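Local coordinates for GPI-anchored protein LLG1 (Arabidopsis thaliana, PDB 6A5D) that probably acts as a membrane-tethered co-receptor that takes part in the perception of RALF peptides by a heterotypic plant receptor complex, at residues 35-40 against 56-61. Numbering follows the deposited sequence.
With FUC (alpha-L-fucopyranose), chain C.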
loop_
_atom_site.group_PDB
_atom_site.type_symbol
_atom_site.label_atom_id
_atom_site.label_comp_id
_atom_site.label_asym_id
_atom_site.label_seq_id
_atom_site.Cartn_x
_atom_site.Cartn_y
_atom_site.Cartn_z
ATOM N N TYR A 35 8.064 -2.015 -7.403
ATOM C CA TYR A 35 7.854 -1.308 -6.149
ATOM C C TYR A 35 8.724 -0.064 -6.022
ATOM O O TYR A 35 8.721 0.575 -4.961
ATOM C CB TYR A 35 8.053 -2.263 -4.958
ATOM C CG TYR A 35 6.950 -3.280 -4.896
ATOM C CD1 TYR A 35 6.956 -4.381 -5.754
ATOM C CD2 TYR A 35 5.883 -3.120 -4.025
ATOM C CE1 TYR A 35 5.928 -5.299 -5.736
ATOM C CE2 TYR A 35 4.853 -4.023 -4.000
ATOM C CZ TYR A 35 4.875 -5.112 -4.853
ATOM O OH TYR A 35 3.837 -6.003 -4.821
ATOM N N THR A 36 9.439 0.313 -7.088
ATOM C CA THR A 36 10.420 1.392 -6.983
ATOM C C THR A 36 9.769 2.733 -6.666
ATOM O O THR A 36 10.386 3.571 -5.993
ATOM C CB THR A 36 11.295 1.444 -8.236
ATOM O OG1 THR A 36 11.916 0.165 -8.407
ATOM C CG2 THR A 36 12.386 2.508 -8.106
ATOM N N ILE A 37 8.526 2.949 -7.095
ATOM C CA ILE A 37 7.854 4.197 -6.734
ATOM C C ILE A 37 7.825 4.375 -5.217
ATOM O O ILE A 37 7.980 5.490 -4.703
ATOM C CB ILE A 37 6.456 4.272 -7.368
ATOM C CG1 ILE A 37 5.858 5.654 -7.150
ATOM C CG2 ILE A 37 5.535 3.171 -6.816
ATOM C CD1 ILE A 37 4.551 5.835 -7.850
ATOM N N ILE A 38 7.663 3.275 -4.476
ATOM C CA ILE A 38 7.681 3.352 -3.014
ATOM C C ILE A 38 9.108 3.381 -2.474
ATOM O O ILE A 38 9.464 4.259 -1.672
ATOM C CB ILE A 38 6.871 2.204 -2.382
ATOM C CG1 ILE A 38 5.422 2.189 -2.887
ATOM C CG2 ILE A 38 6.940 2.324 -0.850
ATOM C CD1 ILE A 38 4.596 1.038 -2.344
ATOM N N THR A 39 9.948 2.418 -2.882
ATOM C CA THR A 39 11.263 2.281 -2.253
ATOM C C THR A 39 12.175 3.467 -2.551
ATOM O O THR A 39 13.055 3.782 -1.734
ATOM C CB THR A 39 11.946 0.957 -2.628
ATOM O OG1 THR A 39 12.170 0.899 -4.039
ATOM C CG2 THR A 39 11.099 -0.225 -2.221
ATOM N N SER A 40 12.008 4.113 -3.712
ATOM C CA SER A 40 12.831 5.274 -4.049
ATOM C C SER A 40 12.427 6.512 -3.253
ATOM O O SER A 40 13.255 7.409 -3.050
ATOM C CB SER A 40 12.779 5.548 -5.552
ATOM O OG SER A 40 11.542 6.115 -5.934
ATOM N N PHE A 56 2.771 5.197 -1.486
ATOM C CA PHE A 56 1.927 4.023 -1.313
ATOM C C PHE A 56 0.595 4.178 -2.042
ATOM O O PHE A 56 0.147 3.245 -2.725
ATOM C CB PHE A 56 1.722 3.795 0.183
ATOM C CG PHE A 56 0.646 2.814 0.513
ATOM C CD1 PHE A 56 0.773 1.480 0.172
ATOM C CD2 PHE A 56 -0.503 3.226 1.172
ATOM C CE1 PHE A 56 -0.215 0.574 0.481
ATOM C CE2 PHE A 56 -1.492 2.312 1.492
ATOM C CZ PHE A 56 -1.348 0.982 1.130
ATOM N N LYS A 57 -0.058 5.348 -1.908
ATOM C CA LYS A 57 -1.296 5.607 -2.644
ATOM C C LYS A 57 -1.049 5.587 -4.142
ATOM O O LYS A 57 -1.827 4.991 -4.898
ATOM C CB LYS A 57 -1.876 6.956 -2.219
ATOM C CG LYS A 57 -2.582 6.872 -0.866
ATOM C CD LYS A 57 -3.137 8.203 -0.367
ATOM C CE LYS A 57 -3.820 8.005 0.980
ATOM N NZ LYS A 57 -4.530 9.243 1.442
ATOM N N ASP A 58 0.062 6.184 -4.590
ATOM C CA ASP A 58 0.377 6.169 -6.017
ATOM C C ASP A 58 0.548 4.741 -6.534
ATOM O O ASP A 58 0.141 4.426 -7.663
ATOM C CB ASP A 58 1.608 7.024 -6.300
ATOM C CG ASP A 58 1.309 8.514 -6.278
ATOM O OD1 ASP A 58 0.133 8.899 -6.450
ATOM O OD2 ASP A 58 2.251 9.310 -6.106
ATOM N N PHE A 59 1.110 3.859 -5.702
ATOM C CA PHE A 59 1.291 2.458 -6.076
ATOM C C PHE A 59 -0.028 1.695 -6.038
ATOM O O PHE A 59 -0.319 0.897 -6.942
ATOM C CB PHE A 59 2.279 1.788 -5.113
ATOM C CG PHE A 59 2.459 0.308 -5.371
ATOM C CD1 PHE A 59 3.434 -0.132 -6.261
ATOM C CD2 PHE A 59 1.650 -0.637 -4.740
ATOM C CE1 PHE A 59 3.596 -1.496 -6.511
ATOM C CE2 PHE A 59 1.808 -2.002 -4.989
ATOM C CZ PHE A 59 2.772 -2.428 -5.884
ATOM N N ALA A 60 -0.829 1.917 -4.992
ATOM C CA ALA A 60 -1.897 0.999 -4.621
ATOM C C ALA A 60 -3.269 1.457 -5.080
ATOM O O ALA A 60 -4.120 0.619 -5.366
ATOM C CB ALA A 60 -1.920 0.807 -3.094
ATOM N N CYS A 61 -3.490 2.761 -5.179
ATOM C CA CYS A 61 -4.798 3.259 -5.581
ATOM C C CYS A 61 -5.292 2.738 -6.929
ATOM O O CYS A 61 -6.519 2.594 -7.076
ATOM C CB CYS A 61 -4.831 4.790 -5.522
ATOM S SG CYS A 61 -4.845 5.420 -3.828
HETATM C C1 FUC C . 11.000 4.813 -12.208
HETATM C C2 FUC C . 9.987 5.402 -11.224
HETATM C C3 FUC C . 10.630 5.584 -9.835
HETATM C C4 FUC C . 11.901 6.429 -9.967
HETATM C C5 FUC C . 12.848 5.759 -10.975
HETATM C C6 FUC C . 14.135 6.524 -11.249
HETATM O O2 FUC C . 8.859 4.581 -11.157
HETATM O O3 FUC C . 9.717 6.274 -9.000
HETATM O O4 FUC C . 11.558 7.721 -10.438
HETATM O O5 FUC C . 12.189 5.593 -12.253
#
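Tyr35 and Phe59 meet in an offset stack whose closest atoms, Tyr35 CE2 and Phe59 CZ, are 3.2 Å apart, a tight approach for two aromatic carbons. The ring centroids lie 4.6 Å apart and the planes are tilted by 29°, and the CZ end of Phe59 lies over one face of the tyrosine; Phe59 CE1 sits above that face, offset toward the rim. The bond to CB of Phe59 points from helix 49-60 toward residues 35-40, and CG, anti to the backbone N (chi1 176°), continues from there. Two isoleucines meet it nearer its root. Ile38 CD1 packs at 3.7 Å from Phe59 CB, its side chain crossing that of the phenylalanine at about a right angle, and also touches the helix backbone at Phe56 CA. Ile37 CG2 comes to the ring edge, 4.0 Å from Phe59 CD1. The long branch of Ile37 continues to the more exposed border, where CD1 touches Asp58 CB at 3.5 Å and the methylene, not the carboxylate, makes the contact. The tyrosine hydroxyl is hydrogen-bonded to Phe30 O, while Tyr85 meets the ring edge-to-face. An alanine in place of Tyr35 would probably leave a gap against Phe59 CZ, with that ring freer to turn and Phe30 O without its hydroxyl partner. Away from the interface, Ser40 OG donates to Thr36 O at 2.8 Å, and Ser40 N reaches the same oxygen from the opposite face of the carbonyl plane; the fucose of an attached glycan rests beside this turn, with its O3 3.6 Å from Ser40 OG. Helix 36-39 and the Tyr35 that precedes it are thus joined to helix 49-60 by aromatic stacking and aliphatic packing, so the contact is apolar, and its hold probably rests on close fit rather than on paired charges.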